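Local coordinates for transcriptional protein SWT1 (Saccharomyces cerevisiae, PDB 4PQZ) that takes part in transcription, probably as an activator, and has RNA endonuclease activity, the portion given being its C-terminal HEPN-like domain, at residues Gln45-Glu48 against Thr49-Ala53; Ala82-Tyr85 against Ile86-Trp90; Lys105-Trp108 against Lys109-Thr113; Gln130-Glu133 against Thr134-His137. All coordinates share one frame; numbering follows the deposited sequence.

Contact 1 of 4, residues Gln45-Glu48 against Thr49-Ala53; sequences QVKE and TIFFA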
loop_
_atom_site.group_PDB
_atom_site.type_symbol
_atom_site.label_atom_id
_atom_site.label_comp_id
_atom_site.label_asym_id
_atom_site.label_seq_id
_atom_site.Cartn_x
_atom_site.Cartn_y
_atom_site.Cartn_z
ATOM N N GLN A 45 -7.441 5.888 1.931
ATOM C CA GLN A 45 -6.247 6.629 1.523
ATOM C C GLN A 45 -5.041 5.713 1.323
ATOM O O GLN A 45 -4.304 5.858 0.346
ATOM C CB GLN A 45 -5.918 7.751 2.506
ATOM C CG GLN A 45 -6.768 9.012 2.323
ATOM C CD GLN A 45 -6.557 10.015 3.443
ATOM O OE1 GLN A 45 -5.589 9.925 4.202
ATOM N NE2 GLN A 45 -7.469 10.971 3.558
ATOM N N VAL A 46 -4.842 4.774 2.249
ATOM C CA VAL A 46 -3.834 3.722 2.081
ATOM C C VAL A 46 -4.010 2.991 0.740
ATOM O O VAL A 46 -3.039 2.810 -0.001
ATOM C CB VAL A 46 -3.875 2.700 3.233
ATOM C CG1 VAL A 46 -2.993 1.500 2.915
ATOM C CG2 VAL A 46 -3.449 3.363 4.539
ATOM N N LYS A 47 -5.252 2.600 0.445
ATOM C CA LYS A 47 -5.629 2.010 -0.850
ATOM C C LYS A 47 -5.189 2.855 -2.047
ATOM O O LYS A 47 -4.530 2.349 -2.958
ATOM C CB LYS A 47 -7.145 1.779 -0.931
ATOM C CG LYS A 47 -7.618 0.403 -0.479
ATOM C CD LYS A 47 -9.155 0.312 -0.462
ATOM C CE LYS A 47 -9.756 0.292 -1.866
ATOM N NZ LYS A 47 -11.239 0.495 -1.851
ATOM N N GLU A 48 -5.556 4.135 -2.042
ATOM C CA GLU A 48 -5.197 5.045 -3.132
ATOM C C GLU A 48 -3.687 5.166 -3.304
ATOM O O GLU A 48 -3.184 5.297 -4.417
ATOM C CB GLU A 48 -5.792 6.429 -2.899
ATOM C CG GLU A 48 -7.274 6.534 -3.189
ATOM C CD GLU A 48 -7.809 7.923 -2.902
ATOM O OE1 GLU A 48 -7.052 8.753 -2.342
ATOM O OE2 GLU A 48 -8.984 8.187 -3.234
ATOM N N THR A 49 -2.971 5.112 -2.189
ATOM C CA THR A 49 -1.523 5.282 -2.189
ATOM C C THR A 49 -0.804 4.020 -2.676
ATOM O O THR A 49 0.233 4.095 -3.335
ATOM C CB THR A 49 -1.020 5.703 -0.766
ATOM O OG1 THR A 49 -1.800 6.808 -0.304
ATOM C CG2 THR A 49 0.436 6.107 -0.783
ATOM N N ILE A 50 -1.360 2.861 -2.351
ATOM C CA ILE A 50 -0.825 1.605 -2.851
ATOM C C ILE A 50 -1.021 1.549 -4.363
ATOM O O ILE A 50 -0.127 1.152 -5.107
ATOM C CB ILE A 50 -1.521 0.391 -2.209
ATOM C CG1 ILE A 50 -1.260 0.345 -0.698
ATOM C CG2 ILE A 50 -1.029 -0.898 -2.850
ATOM C CD1 ILE A 50 -2.203 -0.599 0.050
ATOM N N PHE A 51 -2.200 1.972 -4.806
ATOM C CA PHE A 51 -2.554 1.919 -6.222
ATOM C C PHE A 51 -1.664 2.859 -7.022
ATOM O O PHE A 51 -1.105 2.458 -8.039
ATOM C CB PHE A 51 -4.036 2.256 -6.441
ATOM C CG PHE A 51 -4.982 1.259 -5.826
ATOM C CD1 PHE A 51 -4.519 0.025 -5.385
ATOM C CD2 PHE A 51 -6.331 1.553 -5.692
ATOM C CE1 PHE A 51 -5.380 -0.893 -4.817
ATOM C CE2 PHE A 51 -7.202 0.635 -5.127
ATOM C CZ PHE A 51 -6.724 -0.591 -4.689
ATOM N N PHE A 52 -1.523 4.096 -6.543
ATOM C CA PHE A 52 -0.608 5.068 -7.144
ATOM C C PHE A 52 0.788 4.486 -7.308
ATOM O O PHE A 52 1.380 4.590 -8.390
ATOM C CB PHE A 52 -0.523 6.362 -6.306
ATOM C CG PHE A 52 0.617 7.281 -6.717
ATOM C CD1 PHE A 52 0.500 8.108 -7.835
ATOM C CD2 PHE A 52 1.805 7.307 -5.994
ATOM C CE1 PHE A 52 1.550 8.954 -8.223
ATOM C CE2 PHE A 52 2.857 8.149 -6.369
ATOM C CZ PHE A 52 2.730 8.970 -7.487
ATOM N N ALA A 53 1.299 3.881 -6.229
ATOM C CA ALA A 53 2.663 3.356 -6.196
ATOM C C ALA A 53 2.869 2.199 -7.176
ATOM O O ALA A 53 3.893 2.119 -7.860
ATOM C CB ALA A 53 3.046 2.935 -4.791
#

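Contact 2 of 4, residues Ala82-Tyr85 against Ile86-Trp90; sequences ASNY and IYLFW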
loop_
_atom_site.group_PDB
_atom_site.type_symbol
_atom_site.label_atom_id
_atom_site.label_comp_id
_atom_site.label_asym_id
_atom_site.label_seq_id
_atom_site.Cartn_x
_atom_site.Cartn_y
_atom_site.Cartn_z
ATOM N N ALA A 82 -3.699 -5.363 -5.913
ATOM C CA ALA A 82 -2.379 -4.767 -5.730
ATOM C C ALA A 82 -1.352 -5.810 -5.302
ATOM O O ALA A 82 -0.276 -5.915 -5.890
ATOM C CB ALA A 82 -2.458 -3.635 -4.720
ATOM N N SER A 83 -1.700 -6.580 -4.278
ATOM C CA SER A 83 -0.854 -7.655 -3.772
ATOM C C SER A 83 -0.497 -8.653 -4.868
ATOM O O SER A 83 0.669 -9.020 -5.049
ATOM C CB SER A 83 -1.566 -8.388 -2.637
ATOM O OG SER A 83 -0.771 -9.458 -2.184
ATOM N N ASN A 84 -1.512 -9.081 -5.607
ATOM C CA ASN A 84 -1.307 -9.965 -6.766
ATOM C C ASN A 84 -0.326 -9.359 -7.795
ATOM O O ASN A 84 0.581 -10.041 -8.286
ATOM C CB ASN A 84 -2.657 -10.338 -7.415
ATOM C CG ASN A 84 -2.487 -11.106 -8.725
ATOM O OD1 ASN A 84 -1.715 -12.070 -8.794
ATOM N ND2 ASN A 84 -3.194 -10.668 -9.778
ATOM N N TYR A 85 -0.473 -8.069 -8.090
ATOM C CA TYR A 85 0.524 -7.365 -8.912
ATOM C C TYR A 85 1.958 -7.360 -8.355
ATOM O O TYR A 85 2.917 -7.541 -9.112
ATOM C CB TYR A 85 0.071 -5.941 -9.236
ATOM C CG TYR A 85 -0.881 -5.895 -10.401
ATOM C CD1 TYR A 85 -0.616 -6.607 -11.577
ATOM C CD2 TYR A 85 -2.065 -5.184 -10.316
ATOM C CE1 TYR A 85 -1.503 -6.583 -12.630
ATOM C CE2 TYR A 85 -2.948 -5.151 -11.362
ATOM C CZ TYR A 85 -2.666 -5.847 -12.516
ATOM O OH TYR A 85 -3.563 -5.788 -13.539
ATOM N N ILE A 86 2.103 -7.160 -7.045
ATOM C CA ILE A 86 3.427 -7.212 -6.424
ATOM C C ILE A 86 3.997 -8.609 -6.538
ATOM O O ILE A 86 5.174 -8.779 -6.876
ATOM C CB ILE A 86 3.402 -6.784 -4.936
ATOM C CG1 ILE A 86 3.046 -5.302 -4.819
ATOM C CG2 ILE A 86 4.742 -7.056 -4.278
ATOM C CD1 ILE A 86 2.830 -4.852 -3.384
ATOM N N TYR A 87 3.152 -9.603 -6.250
ATOM C CA TYR A 87 3.453 -11.030 -6.502
ATOM C C TYR A 87 3.865 -11.377 -7.956
ATOM O O TYR A 87 4.910 -11.992 -8.192
ATOM C CB TYR A 87 2.246 -11.897 -6.120
ATOM C CG TYR A 87 2.569 -13.366 -6.060
ATOM C CD1 TYR A 87 3.109 -13.933 -4.899
ATOM C CD2 TYR A 87 2.352 -14.200 -7.166
ATOM C CE1 TYR A 87 3.416 -15.296 -4.841
ATOM C CE2 TYR A 87 2.657 -15.564 -7.115
ATOM C CZ TYR A 87 3.187 -16.104 -5.952
ATOM O OH TYR A 87 3.489 -17.447 -5.897
ATOM N N LEU A 88 3.044 -10.994 -8.926
ATOM C CA LEU A 88 3.301 -11.366 -10.338
ATOM C C LEU A 88 4.550 -10.718 -10.902
ATOM O O LEU A 88 5.230 -11.301 -11.739
ATOM C CB LEU A 88 2.128 -10.981 -11.239
ATOM C CG LEU A 88 0.883 -11.850 -11.146
ATOM C CD1 LEU A 88 -0.173 -11.281 -12.081
ATOM C CD2 LEU A 88 1.222 -13.295 -11.502
ATOM N N PHE A 89 4.839 -9.503 -10.435
ATOM C CA PHE A 89 5.947 -8.720 -10.962
ATOM C C PHE A 89 7.115 -8.644 -9.993
ATOM O O PHE A 89 7.957 -7.751 -10.102
ATOM C CB PHE A 89 5.468 -7.318 -11.380
ATOM C CG PHE A 89 4.592 -7.334 -12.607
ATOM C CD1 PHE A 89 5.156 -7.373 -13.880
ATOM C CD2 PHE A 89 3.211 -7.336 -12.490
ATOM C CE1 PHE A 89 4.357 -7.408 -15.019
ATOM C CE2 PHE A 89 2.400 -7.379 -13.638
ATOM C CZ PHE A 89 2.982 -7.415 -14.896
ATOM N N TRP A 90 7.176 -9.599 -9.069
ATOM C CA TRP A 90 8.182 -9.589 -8.004
ATOM C C TRP A 90 9.614 -9.624 -8.530
ATOM O O TRP A 90 10.426 -8.733 -8.252
ATOM C CB TRP A 90 7.955 -10.749 -7.022
ATOM C CG TRP A 90 8.930 -10.766 -5.843
ATOM C CD1 TRP A 90 10.029 -11.581 -5.685
ATOM C CD2 TRP A 90 8.886 -9.936 -4.678
ATOM N NE1 TRP A 90 10.659 -11.306 -4.496
ATOM C CE2 TRP A 90 9.977 -10.309 -3.852
ATOM C CE3 TRP A 90 8.028 -8.915 -4.248
ATOM C CZ2 TRP A 90 10.242 -9.686 -2.635
ATOM C CZ3 TRP A 90 8.280 -8.315 -3.028
ATOM C CH2 TRP A 90 9.380 -8.693 -2.240
#

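Contact 3 of 4, residues Lys105-Trp108 against Lys109-Thr113; sequences KNEW and KSLPT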
loop_
_atom_site.group_PDB
_atom_site.type_symbol
_atom_site.label_atom_id
_atom_site.label_comp_id
_atom_site.label_asym_id
_atom_site.label_seq_id
_atom_site.Cartn_x
_atom_site.Cartn_y
_atom_site.Cartn_z
ATOM N N LYS A 105 8.889 -12.835 -1.634
ATOM C CA LYS A 105 7.843 -13.033 -2.640
ATOM C C LYS A 105 6.557 -13.622 -2.067
ATOM O O LYS A 105 5.481 -13.054 -2.233
ATOM C CB LYS A 105 8.375 -13.916 -3.781
ATOM C CG LYS A 105 7.309 -14.389 -4.791
ATOM C CD LYS A 105 7.932 -14.952 -6.076
ATOM C CE LYS A 105 6.902 -15.638 -6.978
ATOM N NZ LYS A 105 5.843 -14.717 -7.479
ATOM N N ASN A 106 6.684 -14.750 -1.370
ATOM C CA ASN A 106 5.537 -15.465 -0.798
ATOM C C ASN A 106 4.577 -14.658 0.111
ATOM O O ASN A 106 3.409 -15.017 0.266
ATOM C CB ASN A 106 6.025 -16.736 -0.098
ATOM C CG ASN A 106 4.885 -17.593 0.415
ATOM O OD1 ASN A 106 4.242 -18.314 -0.348
ATOM N ND2 ASN A 106 4.629 -17.518 1.718
ATOM N N GLU A 107 5.062 -13.563 0.693
ATOM C CA GLU A 107 4.231 -12.678 1.519
ATOM C C GLU A 107 3.016 -12.107 0.740
ATOM O O GLU A 107 1.976 -11.771 1.335
ATOM C CB GLU A 107 5.097 -11.534 2.081
ATOM C CG GLU A 107 4.825 -11.142 3.553
ATOM C CD GLU A 107 3.647 -10.196 3.693
ATOM O OE1 GLU A 107 3.293 -9.560 2.678
ATOM O OE2 GLU A 107 3.071 -10.091 4.800
ATOM N N TRP A 108 3.156 -11.995 -0.585
ATOM C CA TRP A 108 2.125 -11.369 -1.423
ATOM C C TRP A 108 1.198 -12.360 -2.112
ATOM O O TRP A 108 0.268 -11.969 -2.811
ATOM C CB TRP A 108 2.774 -10.460 -2.455
ATOM C CG TRP A 108 3.694 -9.484 -1.803
ATOM C CD1 TRP A 108 5.055 -9.528 -1.787
ATOM C CD2 TRP A 108 3.317 -8.352 -1.015
ATOM N NE1 TRP A 108 5.551 -8.477 -1.081
ATOM C CE2 TRP A 108 4.510 -7.739 -0.586
ATOM C CE3 TRP A 108 2.089 -7.777 -0.655
ATOM C CZ2 TRP A 108 4.513 -6.584 0.202
ATOM C CZ3 TRP A 108 2.096 -6.615 0.129
ATOM C CH2 TRP A 108 3.297 -6.047 0.555
ATOM N N LYS A 109 1.446 -13.641 -1.896
ATOM C CA LYS A 109 0.617 -14.691 -2.471
ATOM C C LYS A 109 -0.812 -14.620 -1.928
ATOM O O LYS A 109 -1.787 -14.724 -2.678
ATOM C CB LYS A 109 1.255 -16.051 -2.185
ATOM C CG LYS A 109 0.769 -17.205 -3.060
ATOM C CD LYS A 109 1.819 -18.316 -3.098
ATOM C CE LYS A 109 1.180 -19.691 -3.152
ATOM N NZ LYS A 109 -0.001 -19.700 -4.050
ATOM N N SER A 110 -0.929 -14.448 -0.617
ATOM C CA SER A 110 -2.232 -14.320 0.040
ATOM C C SER A 110 -2.042 -13.579 1.357
ATOM O O SER A 110 -1.593 -14.152 2.353
ATOM C CB SER A 110 -2.880 -15.693 0.290
ATOM O OG SER A 110 -4.252 -15.566 0.665
ATOM N N LEU A 111 -2.360 -12.293 1.335
ATOM C CA LEU A 111 -2.297 -11.460 2.525
ATOM C C LEU A 111 -3.348 -11.902 3.529
ATOM O O LEU A 111 -4.443 -12.319 3.140
ATOM C CB LEU A 111 -2.560 -9.993 2.169
ATOM C CG LEU A 111 -1.494 -9.139 1.491
ATOM C CD1 LEU A 111 -2.071 -7.744 1.242
ATOM C CD2 LEU A 111 -0.246 -9.068 2.368
ATOM N N PRO A 112 -3.025 -11.798 4.825
ATOM C CA PRO A 112 -4.043 -11.980 5.864
ATOM C C PRO A 112 -5.149 -10.948 5.687
ATOM O O PRO A 112 -4.864 -9.829 5.268
ATOM C CB PRO A 112 -3.265 -11.704 7.159
ATOM C CG PRO A 112 -1.840 -12.073 6.826
ATOM C CD PRO A 112 -1.679 -11.591 5.390
ATOM N N THR A 113 -6.383 -11.321 6.001
ATOM C CA THR A 113 -7.531 -10.433 5.834
ATOM C C THR A 113 -7.410 -9.091 6.589
ATOM O O THR A 113 -7.971 -8.080 6.155
ATOM C CB THR A 113 -8.863 -11.141 6.207
ATOM O OG1 THR A 113 -8.784 -11.655 7.540
ATOM C CG2 THR A 113 -9.143 -12.296 5.247
HETATM O O HOH W 1 1.051 -15.346 1.401
#

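Contact 4 of 4, residues Gln130-Glu133 against Thr134-His137; sequences QFWE and TVLH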
loop_
_atom_site.group_PDB
_atom_site.type_symbol
_atom_site.label_atom_id
_atom_site.label_comp_id
_atom_site.label_asym_id
_atom_site.label_seq_id
_atom_site.Cartn_x
_atom_site.Cartn_y
_atom_site.Cartn_z
ATOM N N GLN A 130 0.309 0.243 10.359
ATOM C CA GLN A 130 1.744 -0.028 10.534
ATOM C C GLN A 130 2.344 -0.871 9.408
ATOM O O GLN A 130 3.479 -0.646 8.998
ATOM C CB GLN A 130 2.069 -0.673 11.893
ATOM C CG GLN A 130 1.937 0.292 13.110
ATOM C CD GLN A 130 3.017 1.375 13.173
ATOM O OE1 GLN A 130 4.106 1.149 13.708
ATOM N NE2 GLN A 130 2.705 2.571 12.655
ATOM N N PHE A 131 1.600 -1.853 8.912
ATOM C CA PHE A 131 2.160 -2.740 7.890
ATOM C C PHE A 131 2.372 -1.940 6.611
ATOM O O PHE A 131 3.455 -1.964 6.004
ATOM C CB PHE A 131 1.239 -3.937 7.633
ATOM C CG PHE A 131 1.637 -4.768 6.443
ATOM C CD1 PHE A 131 2.619 -5.745 6.558
ATOM C CD2 PHE A 131 1.020 -4.584 5.211
ATOM C CE1 PHE A 131 2.986 -6.507 5.467
ATOM C CE2 PHE A 131 1.376 -5.348 4.114
ATOM C CZ PHE A 131 2.361 -6.303 4.243
ATOM N N TRP A 132 1.330 -1.202 6.240
ATOM C CA TRP A 132 1.307 -0.475 4.975
ATOM C C TRP A 132 2.198 0.764 4.942
ATOM O O TRP A 132 2.656 1.160 3.880
ATOM C CB TRP A 132 -0.133 -0.132 4.592
ATOM C CG TRP A 132 -0.836 -1.341 4.081
ATOM C CD1 TRP A 132 -1.876 -2.012 4.670
ATOM C CD2 TRP A 132 -0.509 -2.069 2.896
ATOM N NE1 TRP A 132 -2.231 -3.102 3.903
ATOM C CE2 TRP A 132 -1.408 -3.155 2.810
ATOM C CE3 TRP A 132 0.453 -1.900 1.895
ATOM C CZ2 TRP A 132 -1.371 -4.063 1.754
ATOM C CZ3 TRP A 132 0.483 -2.805 0.848
ATOM C CH2 TRP A 132 -0.423 -3.875 0.787
ATOM N N GLU A 133 2.431 1.356 6.114
ATOM C CA GLU A 133 3.383 2.450 6.286
ATOM C C GLU A 133 4.782 1.978 5.902
ATOM O O GLU A 133 5.445 2.600 5.064
ATOM C CB GLU A 133 3.356 2.969 7.738
ATOM C CG GLU A 133 4.611 3.717 8.154
ATOM C CD GLU A 133 4.511 4.329 9.546
ATOM O OE1 GLU A 133 3.399 4.389 10.105
ATOM O OE2 GLU A 133 5.555 4.752 10.085
ATOM N N THR A 134 5.209 0.872 6.516
ATOM C CA THR A 134 6.498 0.244 6.234
ATOM C C THR A 134 6.598 -0.110 4.735
ATOM O O THR A 134 7.575 0.244 4.087
ATOM C CB THR A 134 6.678 -1.046 7.100
ATOM O OG1 THR A 134 6.572 -0.723 8.487
ATOM C CG2 THR A 134 8.034 -1.727 6.849
ATOM N N VAL A 135 5.570 -0.788 4.205
ATOM C CA VAL A 135 5.517 -1.232 2.803
ATOM C C VAL A 135 5.519 -0.079 1.780
ATOM O O VAL A 135 6.263 -0.116 0.791
ATOM C CB VAL A 135 4.294 -2.151 2.554
ATOM C CG1 VAL A 135 4.029 -2.349 1.069
ATOM C CG2 VAL A 135 4.489 -3.493 3.253
ATOM N N LEU A 136 4.694 0.942 2.015
ATOM C CA LEU A 136 4.685 2.117 1.147
ATOM C C LEU A 136 6.052 2.785 1.032
ATOM O O LEU A 136 6.407 3.305 -0.021
ATOM C CB LEU A 136 3.624 3.115 1.583
ATOM C CG LEU A 136 2.200 2.657 1.257
ATOM C CD1 LEU A 136 1.146 3.552 1.921
ATOM C CD2 LEU A 136 1.985 2.529 -0.249
ATOM N N HIS A 137 6.814 2.763 2.113
ATOM C CA HIS A 137 8.192 3.220 2.082
ATOM C C HIS A 137 9.025 2.538 1.000
ATOM O O HIS A 137 9.657 3.211 0.191
ATOM C CB HIS A 137 8.848 3.045 3.455
ATOM C CG HIS A 137 8.488 4.126 4.428
ATOM N ND1 HIS A 137 8.632 3.988 5.794
ATOM C CD2 HIS A 137 7.999 5.372 4.231
ATOM C CE1 HIS A 137 8.241 5.094 6.390
ATOM N NE2 HIS A 137 7.843 5.952 5.463
#

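Contact 1 of 4, residues Gln45-Glu48 against Thr49-Ala53
Through this turn of helix 35-62 the backbone N-H groups of T49, I50, F51 and F52 donate to the carbonyl oxygens of Q45, V46, K47 and E48, the i to i+4 ladder of an alpha helix, with F52 N to E48 O at 3.0 Å. Q45 O is gripped twice: T49 OG1 donates to it over 2.8 Å from above the carbonyl plane, and T49 N, 3.0 Å from Q45 O, arrives from the opposite face. The threonine torsion explains the hydroxyl's grip: with OG1 anti to its own carbonyl carbon and beside the backbone N (chi1 -50°), the hydroxyl is carried back toward Q45 O. Threonine suits this buried place because the backbone satisfies its hydroxyl while CG2 remains for packing against L136. Beside it, V46 CG1 meets I50 CD1 at 3.6 Å, two branched aliphatic chains slanting across one another, and both also touch W132. F51 lays one face of its ring over K47 O, which stands 3.1 Å above the plane, nearer the rim than the centre. The lysine runs alongside in the same direction, its CE 4.2 Å from F51 CE2, and the ammonium beyond has a long, weak ion pair with E44. With an alanine at F51, the methylenes of K47 would probably lose their aromatic neighbour and a gap would open beside A82 and L76. Aliphatic residues turned inward and long polar chains turned outward are the signature of an amphipathic helix, here a long one in the all-helical HEPN-like domain.

Contact 2 of 4, residues Ala82-Tyr85 against Ile86-Trp90
F89 meets Y85 one turn back where helix 79-88 ends in this helical HEPN-like domain; F89 is the first residue to leave helical torsions and also stands at the N-cap position of helix 90-97. The ladder still reaches it, for F89 N donates to Y85 O over 3.0 Å, tilted 32° from the carbonyl plane. The F89 side chain then folds back along the bond just made. Its CB lies 3.4 Å from Y85 O; chi1 of -70° sets the ring beside the backbone N, near that oxygen, and the ring turns its edge to it, CD2 being 3.4 Å from Y85 O, which lies in the ring plane. Farther out, F89 CE2 reaches Y85 CD1 at 3.7 Å, and the two side chains lie alongside each other, pointing the same way. Tyrosine suits position 85 because its hydroxyl can bond to D70 O, whereas the wholly apolar phenylalanine can pack on F94. A serine in place of F89 would probably leave the flank of Y85 and the side of F94 without their shared aromatic neighbour. Deeper in, S83 binds W108 O through its hydroxyl, and S83 O receives Y87 N in a nearly straight bond (177° at the hydrogen). On the exposed side, N84 and L88 meet more modestly, N84 OD1 lying 3.5 Å from L88 CG.

Contact 3 of 4, residues Lys105-Trp108 against Lys109-Thr113
The turn that brings N106 back to K109 starts at K105, whose carbonyl oxygen accepts W108 N at 3.0 Å in the i to i+3 pattern of a 3-10 helix. N106 continues that pattern: K109 N lies 3.2 Å from N106 O, well above the carbonyl plane. A water carries the turn one residue further, donating to N106 O at 2.6 Å and accepting from S110 N at 3.0 Å. N106 OD1 rests 3.7 Å from K109 CD, a polar group against lysine methylenes on the exposed side. E107 bends at chi2 (-83°), which swings its carboxylate over the indole of W108, with OE1 3.7 Å above the ring plane at its centre. The same E107 OE1 also lies 3.6 Å from L111 CD2; it is buried here without a polar partner in the model, a position that probably costs some solvation. W108 and L111 point the same way, W108 CE3 being 4.0 Å from L111 CD2, large side chains suited to the buried side of an otherwise exposed loop. That pair fits between two helices of this strand-free domain, touching S83 and I86 of helix 79-88 and W132 of helix 122-139.

Contact 4 of 4, residues Gln130-Glu133 against Thr134-His137
Two consecutive turns of helix 122-139, a helix of the HEPN-like domain that packs on helices 35-62 and 145-163, bring V135 up against both F131 and W132. The valine uses its two branches separately. CG2 sits over one face of the phenyl ring in a CH-pi contact, V135 CG2 lying 3.8 Å from the centroid of F131 and 19° off the ring normal. CG1, which chi1 of 166° sets anti to the backbone N, instead turns to the indole, where V135 CG1 is 3.6 Å from W132 CZ3. The phenyl and indole meet as well, F131 CD2 standing 3.6 Å above the indole plane of W132, over its centre. A beta-branched residue thus fills the angle between two aromatic groups and probably has little freedom to turn. On another side, T134 OG1 donates to Q130 O at 3.1 Å, nearly along the C=O axis, supplementing a weak bond from T134 N; threonine can stand exposed there and still be tied to the helix. H137 lays a ring face over E133 O, which lies 3.4 Å above its plane, while H137 N donates to that oxygen at 3.3 Å. The polar ends are turned to helix 145-163. The chemistry is therefore divided round the helix: apolar and aromatic packing on one side, and on another charged and polar groups, E133 in a salt bridge with K159 and H137 bonded through NE2 to E152.

Contacts 1 and 4 lie nearest the middle of the domain, their centres about 11 Å apart, and pack directly on each other: W132 and L136 of helix 122-139 face V46, T49 and I50 of helix 35-62. Contacts 2 and 3 are more peripheral, on the same side of the chain's centre, and are joined by a cation-pi contact of K105 with Y87 as well as by the meeting of W90 with W108. A82 ties contact 2 to contact 1, and W108 and L111 tie contact 3 to contact 4. Contacts 1 and 4 keep regular helical bonding, each with a threonine hydroxyl added; contact 2 lies where helix 79-88 ends, and contact 3 enlists a water.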